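Local coordinates for protein L-threonine dehydrogenase (Flavobacterium frigidimaris, PDB 2YY7) that probably catalyses the NAD-dependent oxidation of L-threonine at its 3-hydroxyl, holding NAD in a Rossmann-type domain of the UDP-galactose 4-epimerase-like short-chain dehydrogenase kind, at residues I14-T19 with S175-P180; P171-W176 with P212-D217; V189-K194 with E251-I256; L242-F247 with W294-D299. All coordinates share one frame; numbering follows the deposited sequence.

Interaction 1: I14-T19 with S175-P180; sequences IGTELT and SWSTPP. With NAD (nicotinamide-adenine-dinucleotide), chain E.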
# COMPACT_ATOMS: atom_id res chain seq x y z
N ILE A 14 5.12 16.40 -17.37
CA ILE A 14 4.58 17.42 -16.48
C ILE A 14 5.64 18.43 -16.08
O ILE A 14 5.42 19.65 -16.15
CB ILE A 14 4.01 16.82 -15.18
CG1 ILE A 14 2.97 15.74 -15.50
CG2 ILE A 14 3.38 17.92 -14.33
CD1 ILE A 14 2.47 15.00 -14.27
N GLY A 15 6.80 17.91 -15.66
CA GLY A 15 7.90 18.75 -15.24
C GLY A 15 8.24 19.89 -16.18
O GLY A 15 8.58 20.99 -15.73
N THR A 16 8.16 19.62 -17.48
CA THR A 16 8.47 20.63 -18.50
C THR A 16 7.60 21.87 -18.33
O THR A 16 8.10 22.99 -18.26
CB THR A 16 8.26 20.06 -19.93
OG1 THR A 16 9.20 19.00 -20.16
CG2 THR A 16 8.47 21.15 -20.97
N GLU A 17 6.29 21.66 -18.27
CA GLU A 17 5.33 22.75 -18.12
C GLU A 17 5.32 23.33 -16.71
O GLU A 17 5.22 24.55 -16.54
CB GLU A 17 3.92 22.25 -18.47
CG GLU A 17 3.75 21.84 -19.92
CD GLU A 17 3.99 23.00 -20.88
OE1 GLU A 17 3.33 24.05 -20.71
OE2 GLU A 17 4.82 22.85 -21.80
N LEU A 18 5.44 22.46 -15.71
CA LEU A 18 5.45 22.87 -14.31
C LEU A 18 6.61 23.83 -14.03
O LEU A 18 6.43 24.84 -13.34
CB LEU A 18 5.57 21.65 -13.40
CG LEU A 18 5.66 21.94 -11.90
CD1 LEU A 18 4.36 22.56 -11.41
CD2 LEU A 18 5.94 20.64 -11.16
N THR A 19 7.78 23.51 -14.55
CA THR A 19 8.97 24.34 -14.36
C THR A 19 8.77 25.71 -15.00
O THR A 19 9.10 26.74 -14.41
CB THR A 19 10.22 23.67 -14.98
OG1 THR A 19 10.44 22.40 -14.35
CG2 THR A 19 11.46 24.54 -14.77
N SER A 175 -0.76 16.61 -23.21
CA SER A 175 0.06 17.79 -23.49
C SER A 175 0.66 17.78 -24.89
O SER A 175 0.67 16.75 -25.57
CB SER A 175 1.19 17.91 -22.47
OG SER A 175 2.12 16.85 -22.64
N TRP A 176 1.17 18.93 -25.30
CA TRP A 176 1.77 19.13 -26.62
C TRP A 176 3.26 19.45 -26.60
O TRP A 176 3.93 19.34 -27.63
CB TRP A 176 1.04 20.27 -27.34
CG TRP A 176 1.02 21.54 -26.52
CD1 TRP A 176 0.02 21.95 -25.68
CD2 TRP A 176 2.07 22.50 -26.39
NE1 TRP A 176 0.39 23.11 -25.04
CE2 TRP A 176 1.65 23.47 -25.45
CE3 TRP A 176 3.34 22.64 -26.98
CZ2 TRP A 176 2.45 24.56 -25.09
CZ3 TRP A 176 4.13 23.73 -26.62
CH2 TRP A 176 3.68 24.67 -25.68
N SER A 177 3.79 19.85 -25.45
CA SER A 177 5.21 20.23 -25.37
C SER A 177 6.24 19.12 -25.21
O SER A 177 7.38 19.26 -25.66
CB SER A 177 5.42 21.25 -24.24
OG SER A 177 5.13 20.68 -22.98
N THR A 178 5.86 18.02 -24.57
CA THR A 178 6.79 16.91 -24.34
C THR A 178 6.05 15.58 -24.42
O THR A 178 4.90 15.48 -23.99
CB THR A 178 7.45 17.05 -22.95
OG1 THR A 178 8.04 18.35 -22.83
CG2 THR A 178 8.54 16.00 -22.75
N PRO A 179 6.68 14.55 -25.00
CA PRO A 179 6.07 13.22 -25.13
C PRO A 179 5.78 12.60 -23.76
O PRO A 179 6.49 12.85 -22.79
CB PRO A 179 7.12 12.42 -25.89
CG PRO A 179 7.85 13.47 -26.67
CD PRO A 179 7.99 14.58 -25.67
N PRO A 180 4.71 11.79 -23.67
CA PRO A 180 4.36 11.14 -22.40
C PRO A 180 5.43 10.12 -22.02
O PRO A 180 6.22 9.71 -22.87
CB PRO A 180 3.01 10.51 -22.70
CG PRO A 180 3.13 10.15 -24.15
CD PRO A 180 3.80 11.37 -24.75
PA NAD E . 7.71 11.39 -17.29
O1A NAD E . 7.32 12.11 -18.54
O2A NAD E . 8.04 9.95 -17.46
O5B NAD E . 8.83 12.18 -16.51
C5B NAD E . 9.61 11.57 -15.53
C4B NAD E . 10.93 12.29 -15.42
O4B NAD E . 11.63 11.75 -14.29
C3B NAD E . 11.81 12.07 -16.68
O3B NAD E . 12.27 13.32 -17.22
C2B NAD E . 12.93 11.15 -16.17
O2B NAD E . 14.16 11.36 -16.84
C1B NAD E . 12.98 11.53 -14.68
N9A NAD E . 13.65 10.52 -13.86
C8A NAD E . 13.49 9.14 -13.95
N7A NAD E . 14.29 8.56 -13.05
C5A NAD E . 14.92 9.55 -12.38
C6A NAD E . 15.88 9.51 -11.38
N6A NAD E . 16.37 8.36 -10.96
N1A NAD E . 16.39 10.68 -10.90
C2A NAD E . 15.96 11.91 -11.39
N3A NAD E . 15.03 11.97 -12.41
C4A NAD E . 14.54 10.78 -12.89
O3 NAD E . 6.47 11.41 -16.27
PN NAD E . 5.33 12.54 -16.05
O1N NAD E . 5.91 13.93 -16.05
O2N NAD E . 4.19 12.15 -16.91
O5D NAD E . 4.87 12.21 -14.53
C5D NAD E . 5.46 12.89 -13.41
C4D NAD E . 4.75 12.42 -12.11
O4D NAD E . 3.34 12.57 -12.25
C3D NAD E . 4.95 10.94 -11.80
O3D NAD E . 4.98 10.77 -10.39
C2D NAD E . 3.69 10.29 -12.31
O2D NAD E . 3.53 9.05 -11.67
C1D NAD E . 2.63 11.35 -11.99
N1N NAD E . 1.44 11.16 -12.84
C2N NAD E . 1.52 11.42 -14.20
C3N NAD E . 0.39 11.24 -14.99
C7N NAD E . 0.41 11.63 -16.45
O7N NAD E . -0.74 11.33 -17.16
N7N NAD E . 1.49 12.18 -17.03
C4N NAD E . -0.81 10.77 -14.43
C5N NAD E . -0.88 10.53 -13.06
C6N NAD E . 0.24 10.71 -12.27
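The indole of W176 carries S177 CB on one face, 3.6 Å above the plane, while E17 OE2 comes at it obliquely, 4.4 Å from W176 CZ2; H310 stacks on this ring as well. The other flat group, the E17 carboxylate, is met from above its plane by S177 OG, which donates a very short hydrogen bond of 2.5 Å to E17 OE2. Such a tight bond should draw charge toward that oxygen. A bend at chi2 (-62°) brings the E17 chain off the helix toward the loop, and S177 OG stands in the crowded position between its backbone N and carbonyl carbon (chi1 65°). Beside this bond, T16 and T178 meet tip to tip: T178 OG1 donates to T16 OG1 at 3.0 Å, and T16 OG1 is also hydrogen-bonded to the carbonyl of G12, so two bonds hold it. On the cofactor side, I14 N gives a nearly straight bond (173°) of 2.9 Å to O1N of the NAD pyrophosphate, and I14 CD1 lies 3.3 Å from O4D of the nicotinamide ribose. Helix 13-26 thus starts at the dinucleotide phosphates, as expected of the glycine-rich GxxGxxG motif of a Rossmann fold.

Interaction 2: P171-W176 with P212-D217; sequences PGLISW and PMMYMD. With NAD (nicotinamide-adenine-dinucleotide), chain E.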
# COMPACT_ATOMS: atom_id res chain seq x y z
N PRO A 171 -5.42 12.53 -13.23
CA PRO A 171 -6.04 11.52 -14.09
C PRO A 171 -5.09 11.45 -15.30
O PRO A 171 -3.97 11.95 -15.22
CB PRO A 171 -7.40 12.14 -14.43
CG PRO A 171 -7.17 13.60 -14.33
CD PRO A 171 -6.27 13.73 -13.12
N GLY A 172 -5.49 10.83 -16.40
CA GLY A 172 -4.61 10.77 -17.56
C GLY A 172 -4.36 12.18 -18.07
O GLY A 172 -5.31 12.91 -18.33
N LEU A 173 -3.09 12.57 -18.23
CA LEU A 173 -2.76 13.92 -18.69
C LEU A 173 -2.41 14.04 -20.17
O LEU A 173 -1.75 13.17 -20.74
CB LEU A 173 -1.61 14.50 -17.85
CG LEU A 173 -1.82 14.62 -16.34
CD1 LEU A 173 -0.70 15.47 -15.75
CD2 LEU A 173 -3.18 15.24 -16.03
N ILE A 174 -2.83 15.15 -20.77
CA ILE A 174 -2.62 15.41 -22.19
C ILE A 174 -1.83 16.70 -22.43
O ILE A 174 -2.18 17.75 -21.90
CB ILE A 174 -3.98 15.48 -22.90
CG1 ILE A 174 -4.74 14.17 -22.67
CG2 ILE A 174 -3.80 15.75 -24.39
CD1 ILE A 174 -6.25 14.28 -22.78
N SER A 175 -0.76 16.61 -23.21
CA SER A 175 0.06 17.79 -23.49
C SER A 175 0.66 17.78 -24.89
O SER A 175 0.67 16.75 -25.57
CB SER A 175 1.19 17.91 -22.47
OG SER A 175 2.12 16.85 -22.64
N TRP A 176 1.17 18.93 -25.30
CA TRP A 176 1.77 19.13 -26.62
C TRP A 176 3.26 19.45 -26.60
O TRP A 176 3.93 19.34 -27.63
CB TRP A 176 1.04 20.27 -27.34
CG TRP A 176 1.02 21.54 -26.52
CD1 TRP A 176 0.02 21.95 -25.68
CD2 TRP A 176 2.07 22.50 -26.39
NE1 TRP A 176 0.39 23.11 -25.04
CE2 TRP A 176 1.65 23.47 -25.45
CE3 TRP A 176 3.34 22.64 -26.98
CZ2 TRP A 176 2.45 24.56 -25.09
CZ3 TRP A 176 4.13 23.73 -26.62
CH2 TRP A 176 3.68 24.67 -25.68
N PRO A 212 -10.77 8.89 -16.98
CA PRO A 212 -10.68 10.25 -16.42
C PRO A 212 -9.44 10.89 -17.05
O PRO A 212 -8.34 10.33 -17.00
CB PRO A 212 -10.47 10.01 -14.93
CG PRO A 212 -10.99 8.61 -14.71
CD PRO A 212 -10.51 7.89 -15.93
N MET A 213 -9.62 12.07 -17.65
CA MET A 213 -8.52 12.77 -18.30
C MET A 213 -8.48 14.24 -17.88
O MET A 213 -9.44 14.76 -17.32
CB MET A 213 -8.67 12.68 -19.82
CG MET A 213 -8.59 11.27 -20.38
SD MET A 213 -6.89 10.74 -20.70
CE MET A 213 -7.18 9.31 -21.76
N MET A 214 -7.35 14.88 -18.17
CA MET A 214 -7.17 16.29 -17.86
C MET A 214 -6.12 16.91 -18.77
O MET A 214 -5.10 16.28 -19.07
CB MET A 214 -6.75 16.46 -16.39
CG MET A 214 -6.58 17.92 -15.96
SD MET A 214 -6.18 18.06 -14.21
CE MET A 214 -7.79 17.64 -13.48
N TYR A 215 -6.37 18.13 -19.23
CA TYR A 215 -5.41 18.83 -20.08
C TYR A 215 -4.28 19.30 -19.16
O TYR A 215 -4.54 19.68 -18.02
CB TYR A 215 -6.07 20.03 -20.77
CG TYR A 215 -5.28 20.59 -21.93
CD1 TYR A 215 -5.40 21.93 -22.30
CD2 TYR A 215 -4.43 19.77 -22.68
CE1 TYR A 215 -4.69 22.44 -23.38
CE2 TYR A 215 -3.73 20.27 -23.77
CZ TYR A 215 -3.86 21.61 -24.11
OH TYR A 215 -3.17 22.11 -25.18
N MET A 216 -3.05 19.28 -19.65
CA MET A 216 -1.90 19.68 -18.83
C MET A 216 -2.01 21.06 -18.16
O MET A 216 -1.61 21.22 -17.01
CB MET A 216 -0.60 19.61 -19.66
CG MET A 216 0.68 19.78 -18.84
SD MET A 216 0.95 18.46 -17.62
CE MET A 216 1.45 17.10 -18.70
N ASP A 217 -2.56 22.05 -18.86
CA ASP A 217 -2.70 23.38 -18.27
C ASP A 217 -3.46 23.31 -16.94
O ASP A 217 -3.15 24.02 -15.99
CB ASP A 217 -3.45 24.33 -19.21
CG ASP A 217 -2.65 24.69 -20.45
OD1 ASP A 217 -3.04 25.64 -21.14
OD2 ASP A 217 -1.63 24.02 -20.73
PA NAD E . 7.71 11.39 -17.29
O1A NAD E . 7.32 12.11 -18.54
O2A NAD E . 8.04 9.95 -17.46
O5B NAD E . 8.83 12.18 -16.51
C5B NAD E . 9.61 11.57 -15.53
C4B NAD E . 10.93 12.29 -15.42
O4B NAD E . 11.63 11.75 -14.29
C3B NAD E . 11.81 12.07 -16.68
O3B NAD E . 12.27 13.32 -17.22
C2B NAD E . 12.93 11.15 -16.17
O2B NAD E . 14.16 11.36 -16.84
C1B NAD E . 12.98 11.53 -14.68
N9A NAD E . 13.65 10.52 -13.86
C8A NAD E . 13.49 9.14 -13.95
N7A NAD E . 14.29 8.56 -13.05
C5A NAD E . 14.92 9.55 -12.38
C6A NAD E . 15.88 9.51 -11.38
N6A NAD E . 16.37 8.36 -10.96
N1A NAD E . 16.39 10.68 -10.90
C2A NAD E . 15.96 11.91 -11.39
N3A NAD E . 15.03 11.97 -12.41
C4A NAD E . 14.54 10.78 -12.89
O3 NAD E . 6.47 11.41 -16.27
PN NAD E . 5.33 12.54 -16.05
O1N NAD E . 5.91 13.93 -16.05
O2N NAD E . 4.19 12.15 -16.91
O5D NAD E . 4.87 12.21 -14.53
C5D NAD E . 5.46 12.89 -13.41
C4D NAD E . 4.75 12.42 -12.11
O4D NAD E . 3.34 12.57 -12.25
C3D NAD E . 4.95 10.94 -11.80
O3D NAD E . 4.98 10.77 -10.39
C2D NAD E . 3.69 10.29 -12.31
O2D NAD E . 3.53 9.05 -11.67
C1D NAD E . 2.63 11.35 -11.99
N1N NAD E . 1.44 11.16 -12.84
C2N NAD E . 1.52 11.42 -14.20
C3N NAD E . 0.39 11.24 -14.99
C7N NAD E . 0.41 11.63 -16.45
O7N NAD E . -0.74 11.33 -17.16
N7N NAD E . 1.49 12.18 -17.03
C4N NAD E . -0.81 10.77 -14.43
C5N NAD E . -0.88 10.53 -13.06
C6N NAD E . 0.24 10.71 -12.27
O HOH W 1 -1.71 24.80 -23.70
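Leucine and methionine side chains lie side by side on one face of this parallel strand pair: L173 and M214 point the same way, with L173 CD2 3.8 Å from M214 CB. P171 crosses M214 obliquely, its CG 3.5 Å from M214 CB. L173 CD1 then meets the twice-bent M216 at about a right angle. On the other face I174 crosses M213, also nearly at right angles, and M213 SD lies 3.9 Å from G172 CA, beside a residue with no side chain. Y215, with CG anti to its backbone N (chi1 -165°), reaches obliquely across W176 and sets its OH at the edge of that indole, 3.2 Å from W176 CD1; the hydroxyl is hydrogen-bonded to D306. W176 NE1 donates to a water also hydrogen-bonded to D217 OD1. Four backbone bonds zip the pair together, the last from M216 N to I174 O (2.9 Å), where helix 216-228 begins with Y215 as N-cap. L173 N turns the other way and donates to O7N of the NAD carboxamide at 2.9 Å. Strands 164-174 and 211-215 are parallel neighbours in the central, largely parallel sheet of a Rossmann-type fold, and the first of them ends at the nicotinamide pocket.

Interaction 3: V189-K194 with E251-I256; sequences VDIFYK and EIANEI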
# COMPACT_ATOMS: atom_id res chain seq x y z
N VAL A 189 -2.66 11.45 -26.28
CA VAL A 189 -1.65 12.39 -26.75
C VAL A 189 -1.24 11.93 -28.15
O VAL A 189 -1.27 12.70 -29.10
CB VAL A 189 -0.42 12.41 -25.82
CG1 VAL A 189 0.68 13.29 -26.41
CG2 VAL A 189 -0.82 12.92 -24.44
N ASP A 190 -0.88 10.66 -28.25
CA ASP A 190 -0.46 10.07 -29.52
C ASP A 190 -1.46 10.32 -30.65
O ASP A 190 -1.08 10.65 -31.78
CB ASP A 190 -0.24 8.57 -29.36
CG ASP A 190 0.96 8.24 -28.50
OD1 ASP A 190 1.13 7.05 -28.16
OD2 ASP A 190 1.74 9.16 -28.18
N ILE A 191 -2.74 10.16 -30.34
CA ILE A 191 -3.80 10.35 -31.33
C ILE A 191 -3.70 11.70 -32.02
O ILE A 191 -4.04 11.83 -33.20
CB ILE A 191 -5.19 10.21 -30.66
CG1 ILE A 191 -6.29 10.14 -31.73
CG2 ILE A 191 -5.43 11.38 -29.71
CD1 ILE A 191 -7.67 9.84 -31.16
N PHE A 192 -3.23 12.71 -31.30
CA PHE A 192 -3.07 14.04 -31.90
C PHE A 192 -1.89 14.07 -32.87
O PHE A 192 -2.01 14.60 -33.97
CB PHE A 192 -2.89 15.10 -30.80
CG PHE A 192 -4.19 15.53 -30.15
CD1 PHE A 192 -5.04 16.44 -30.78
CD2 PHE A 192 -4.57 15.02 -28.91
CE1 PHE A 192 -6.25 16.83 -30.20
CE2 PHE A 192 -5.78 15.41 -28.31
CZ PHE A 192 -6.61 16.31 -28.96
N TYR A 193 -0.76 13.50 -32.47
CA TYR A 193 0.40 13.50 -33.35
C TYR A 193 0.18 12.70 -34.63
O TYR A 193 0.59 13.13 -35.71
CB TYR A 193 1.63 12.95 -32.61
CG TYR A 193 2.20 13.93 -31.60
CD1 TYR A 193 1.70 14.00 -30.31
CD2 TYR A 193 3.21 14.83 -31.97
CE1 TYR A 193 2.19 14.94 -29.39
CE2 TYR A 193 3.69 15.77 -31.06
CZ TYR A 193 3.18 15.82 -29.78
OH TYR A 193 3.65 16.77 -28.89
N LYS A 194 -0.49 11.55 -34.52
CA LYS A 194 -0.76 10.71 -35.67
C LYS A 194 -1.88 11.27 -36.55
O LYS A 194 -1.86 11.10 -37.77
CB LYS A 194 -1.12 9.28 -35.23
CG LYS A 194 -0.04 8.58 -34.42
CD LYS A 194 1.25 8.44 -35.20
CE LYS A 194 2.30 7.74 -34.36
NZ LYS A 194 3.64 7.74 -35.01
N GLU A 251 -14.94 9.17 -28.62
CA GLU A 251 -15.29 10.58 -28.43
C GLU A 251 -14.15 11.54 -28.77
O GLU A 251 -14.39 12.55 -29.44
CB GLU A 251 -15.77 10.82 -26.99
CG GLU A 251 -17.01 10.00 -26.62
CD GLU A 251 -17.40 10.13 -25.16
OE1 GLU A 251 -16.53 9.94 -24.28
OE2 GLU A 251 -18.58 10.41 -24.88
N ILE A 252 -12.92 11.26 -28.33
CA ILE A 252 -11.83 12.18 -28.64
C ILE A 252 -11.50 12.14 -30.13
O ILE A 252 -11.12 13.15 -30.71
CB ILE A 252 -10.55 11.91 -27.80
CG1 ILE A 252 -9.46 12.91 -28.20
CG2 ILE A 252 -10.06 10.48 -27.99
CD1 ILE A 252 -8.29 12.97 -27.24
N ALA A 253 -11.65 10.97 -30.75
CA ALA A 253 -11.38 10.83 -32.17
C ALA A 253 -12.43 11.63 -32.95
O ALA A 253 -12.12 12.24 -33.97
CB ALA A 253 -11.43 9.35 -32.58
N ASN A 254 -13.67 11.62 -32.46
CA ASN A 254 -14.75 12.35 -33.11
C ASN A 254 -14.55 13.86 -32.98
O ASN A 254 -14.89 14.62 -33.89
CB ASN A 254 -16.11 11.97 -32.51
CG ASN A 254 -16.60 10.61 -33.00
OD1 ASN A 254 -16.16 10.11 -34.04
ND2 ASN A 254 -17.55 10.03 -32.28
N GLU A 255 -14.00 14.30 -31.86
CA GLU A 255 -13.77 15.72 -31.67
C GLU A 255 -12.67 16.17 -32.64
O GLU A 255 -12.74 17.26 -33.22
CB GLU A 255 -13.34 16.02 -30.23
CG GLU A 255 -13.31 17.50 -29.90
CD GLU A 255 -14.69 18.14 -29.97
OE1 GLU A 255 -14.76 19.38 -30.13
OE2 GLU A 255 -15.70 17.41 -29.86
N ILE A 256 -11.66 15.32 -32.81
CA ILE A 256 -10.55 15.62 -33.72
C ILE A 256 -11.05 15.69 -35.16
O ILE A 256 -10.57 16.50 -35.96
CB ILE A 256 -9.43 14.55 -33.61
CG1 ILE A 256 -8.76 14.65 -32.24
CG2 ILE A 256 -8.40 14.73 -34.72
CD1 ILE A 256 -7.74 13.56 -31.97
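V189 O is gripped by two backbone donors of its own helix, F192 N at 2.9 Å and, weakly, Y193 N at 3.5 Å. No hydrogen bond passes between segments 189-194 and 251-256, and the contact itself is wholly apolar. I191, with CG1 anti to the backbone N (chi1 -169°), reaches out toward helix 249-257 and meets I252 tip to tip, CD1 of I191 standing 4.0 Å from CG2 of I252. The same methyl touches CA and CB of A253. I256 crosses I191 obliquely, and its CD1 lies 3.7 Å from I191 CG1. The two short helical segments run 31° apart in direction with axes 10.8 Å from each other, a helix-helix packing in the smaller, mostly C-terminal lobe, to which helix 187-197 also contributes and which probably sits beside the Rossmann domain as in UDP-galactose 4-epimerase-like relatives. The F192 ring meets both isoleucines from the same side. I256 CD1 makes a CH-pi contact over the face, 4.1 Å from the F192 ring centroid, while I252 CD1 approaches obliquely, 3.7 Å from F192 CE2. Around this group F263 touches I191, A253 and I256, M307 of helix 300-311 lies against F192, and Y187, one turn before I191, reaches I252.

Interaction 4: L242-F247 with W294-D299; sequences LAAMSF and WKHTFD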
# COMPACT_ATOMS: atom_id res chain seq x y z
N LEU A 242 -8.80 14.29 -8.20
CA LEU A 242 -8.75 15.48 -9.05
C LEU A 242 -9.38 15.13 -10.39
O LEU A 242 -9.01 14.14 -11.02
CB LEU A 242 -7.30 15.92 -9.26
CG LEU A 242 -7.10 17.29 -9.93
CD1 LEU A 242 -7.30 18.39 -8.90
CD2 LEU A 242 -5.70 17.38 -10.53
N ALA A 243 -10.34 15.93 -10.84
CA ALA A 243 -11.00 15.63 -12.10
C ALA A 243 -11.22 16.83 -13.00
O ALA A 243 -11.19 17.98 -12.56
CB ALA A 243 -12.34 14.95 -11.82
N ALA A 244 -11.45 16.53 -14.28
CA ALA A 244 -11.71 17.54 -15.29
C ALA A 244 -12.60 16.92 -16.37
O ALA A 244 -13.76 17.31 -16.52
CB ALA A 244 -10.40 18.04 -15.91
N MET A 245 -12.07 15.94 -17.09
CA MET A 245 -12.81 15.28 -18.16
C MET A 245 -12.85 13.76 -18.03
O MET A 245 -12.10 13.16 -17.26
CB MET A 245 -12.18 15.57 -19.53
CG MET A 245 -11.72 16.98 -19.77
SD MET A 245 -10.89 17.05 -21.37
CE MET A 245 -9.23 16.53 -20.91
N SER A 246 -13.73 13.16 -18.83
CA SER A 246 -13.89 11.72 -18.93
C SER A 246 -14.43 11.51 -20.33
O SER A 246 -15.44 12.12 -20.71
CB SER A 246 -14.89 11.18 -17.89
OG SER A 246 -14.25 10.93 -16.64
N PHE A 247 -13.74 10.69 -21.11
CA PHE A 247 -14.15 10.41 -22.48
C PHE A 247 -13.56 9.10 -22.98
O PHE A 247 -12.64 8.55 -22.38
CB PHE A 247 -13.74 11.58 -23.40
CG PHE A 247 -12.25 11.86 -23.45
CD1 PHE A 247 -11.38 11.02 -24.14
CD2 PHE A 247 -11.72 12.99 -22.83
CE1 PHE A 247 -10.00 11.29 -24.22
CE2 PHE A 247 -10.35 13.28 -22.89
CZ PHE A 247 -9.49 12.43 -23.59
N TRP A 294 -10.49 23.98 -6.08
CA TRP A 294 -10.06 23.45 -7.37
C TRP A 294 -11.18 23.63 -8.39
O TRP A 294 -12.35 23.43 -8.08
CB TRP A 294 -9.74 21.95 -7.26
CG TRP A 294 -9.67 21.27 -8.61
CD1 TRP A 294 -10.38 20.17 -9.00
CD2 TRP A 294 -8.87 21.65 -9.73
NE1 TRP A 294 -10.06 19.84 -10.30
CE2 TRP A 294 -9.14 20.73 -10.77
CE3 TRP A 294 -7.94 22.68 -9.96
CZ2 TRP A 294 -8.52 20.81 -12.03
CZ3 TRP A 294 -7.33 22.76 -11.21
CH2 TRP A 294 -7.62 21.83 -12.23
N LYS A 295 -10.80 24.01 -9.61
CA LYS A 295 -11.74 24.18 -10.71
C LYS A 295 -11.00 24.02 -12.04
O LYS A 295 -10.00 24.69 -12.28
CB LYS A 295 -12.42 25.56 -10.65
CG LYS A 295 -11.57 26.71 -10.10
CD LYS A 295 -10.36 27.05 -10.96
CE LYS A 295 -9.06 26.58 -10.32
NZ LYS A 295 -7.86 26.90 -11.15
N HIS A 296 -11.47 23.11 -12.89
CA HIS A 296 -10.83 22.88 -14.18
C HIS A 296 -11.36 23.86 -15.20
O HIS A 296 -12.47 24.37 -15.06
CB HIS A 296 -11.06 21.44 -14.65
CG HIS A 296 -12.49 21.12 -14.98
ND1 HIS A 296 -12.97 21.12 -16.27
CD2 HIS A 296 -13.53 20.78 -14.19
CE1 HIS A 296 -14.25 20.79 -16.26
NE2 HIS A 296 -14.61 20.58 -15.01
N THR A 297 -10.58 24.14 -16.24
CA THR A 297 -11.01 25.09 -17.26
C THR A 297 -11.24 24.46 -18.64
O THR A 297 -12.09 24.93 -19.40
CB THR A 297 -9.98 26.22 -17.41
OG1 THR A 297 -8.75 25.69 -17.90
CG2 THR A 297 -9.73 26.89 -16.06
N PHE A 298 -10.50 23.40 -18.96
CA PHE A 298 -10.64 22.76 -20.27
C PHE A 298 -11.53 21.52 -20.32
O PHE A 298 -11.45 20.66 -19.44
CB PHE A 298 -9.27 22.36 -20.84
CG PHE A 298 -8.39 23.53 -21.18
CD1 PHE A 298 -7.64 24.16 -20.19
CD2 PHE A 298 -8.30 23.99 -22.48
CE1 PHE A 298 -6.81 25.25 -20.51
CE2 PHE A 298 -7.48 25.07 -22.81
CZ PHE A 298 -6.74 25.70 -21.82
N ASP A 299 -12.37 21.42 -21.35
CA ASP A 299 -13.19 20.24 -21.54
C ASP A 299 -12.67 19.63 -22.84
O ASP A 299 -11.72 20.17 -23.42
CB ASP A 299 -14.69 20.60 -21.65
CG ASP A 299 -14.99 21.58 -22.77
OD1 ASP A 299 -16.17 21.98 -22.89
OD2 ASP A 299 -14.07 21.97 -23.52
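One hydrogen bond joins the two segments: W294 NE1 donates to A243 O at 3.1 Å with an N-H...O angle of 157°. The bond is well formed at both ends, since the carbonyl oxygen lies near the indole plane and the N-H arrives in the plane of the carbonyl. Contacts over ring faces come next. L242, its CG anti to the backbone N (chi1 -170°), crosses W294 at about a right angle and sets CD1 over the five-membered ring, 3.4 Å from the centroid and almost on the ring normal. The opposite face of the indole is met by H296 N. The imidazole of H296, swung into the crowded position between its own backbone N and carbonyl carbon, takes A244 CA in a second CH-pi contact, 3.8 Å from its centroid. A244 O lies over that ring face as well, 3.5 Å from H296 CE1. Van der Waals packing makes up the rest of the contact: A244 CB rests 3.7 Å from H296 CB, and M245, bent at chi3 (-84°), lays SD against the backbone of D299, 3.5 Å from D299 C. D299 is the N-cap of helix 300-311, its side chain capping a backbone N and also hydrogen-bonded to S302. With M214 and A222 also packed on L242 and W294, the direction of the N-H and the contacts on both faces together would limit rotation of the indole.

Interactions 1 and 2 share S175 and W176 and meet at the cofactor, where I14 CD1 packs 3.5 Å from L173 CD1 and I14 CG1 3.8 Å from M216 CE; their segments thus grip the pyrophosphate and the carboxamide of one NAD molecule. Interaction 4 extends the sheet of interaction 2 through a probable hydrogen bond of 2.7 Å between M213 N and M245 O, and leaves the L242 side chain about 9 Å from NAD. Interaction 3 lies farther out, with the I252 side chain about 13 Å from NAD. It joins interaction 2 through V189 CG2, 3.8 Å from I174 CA, and interaction 4 through I252 CB, 3.7 Å from F247 CE1.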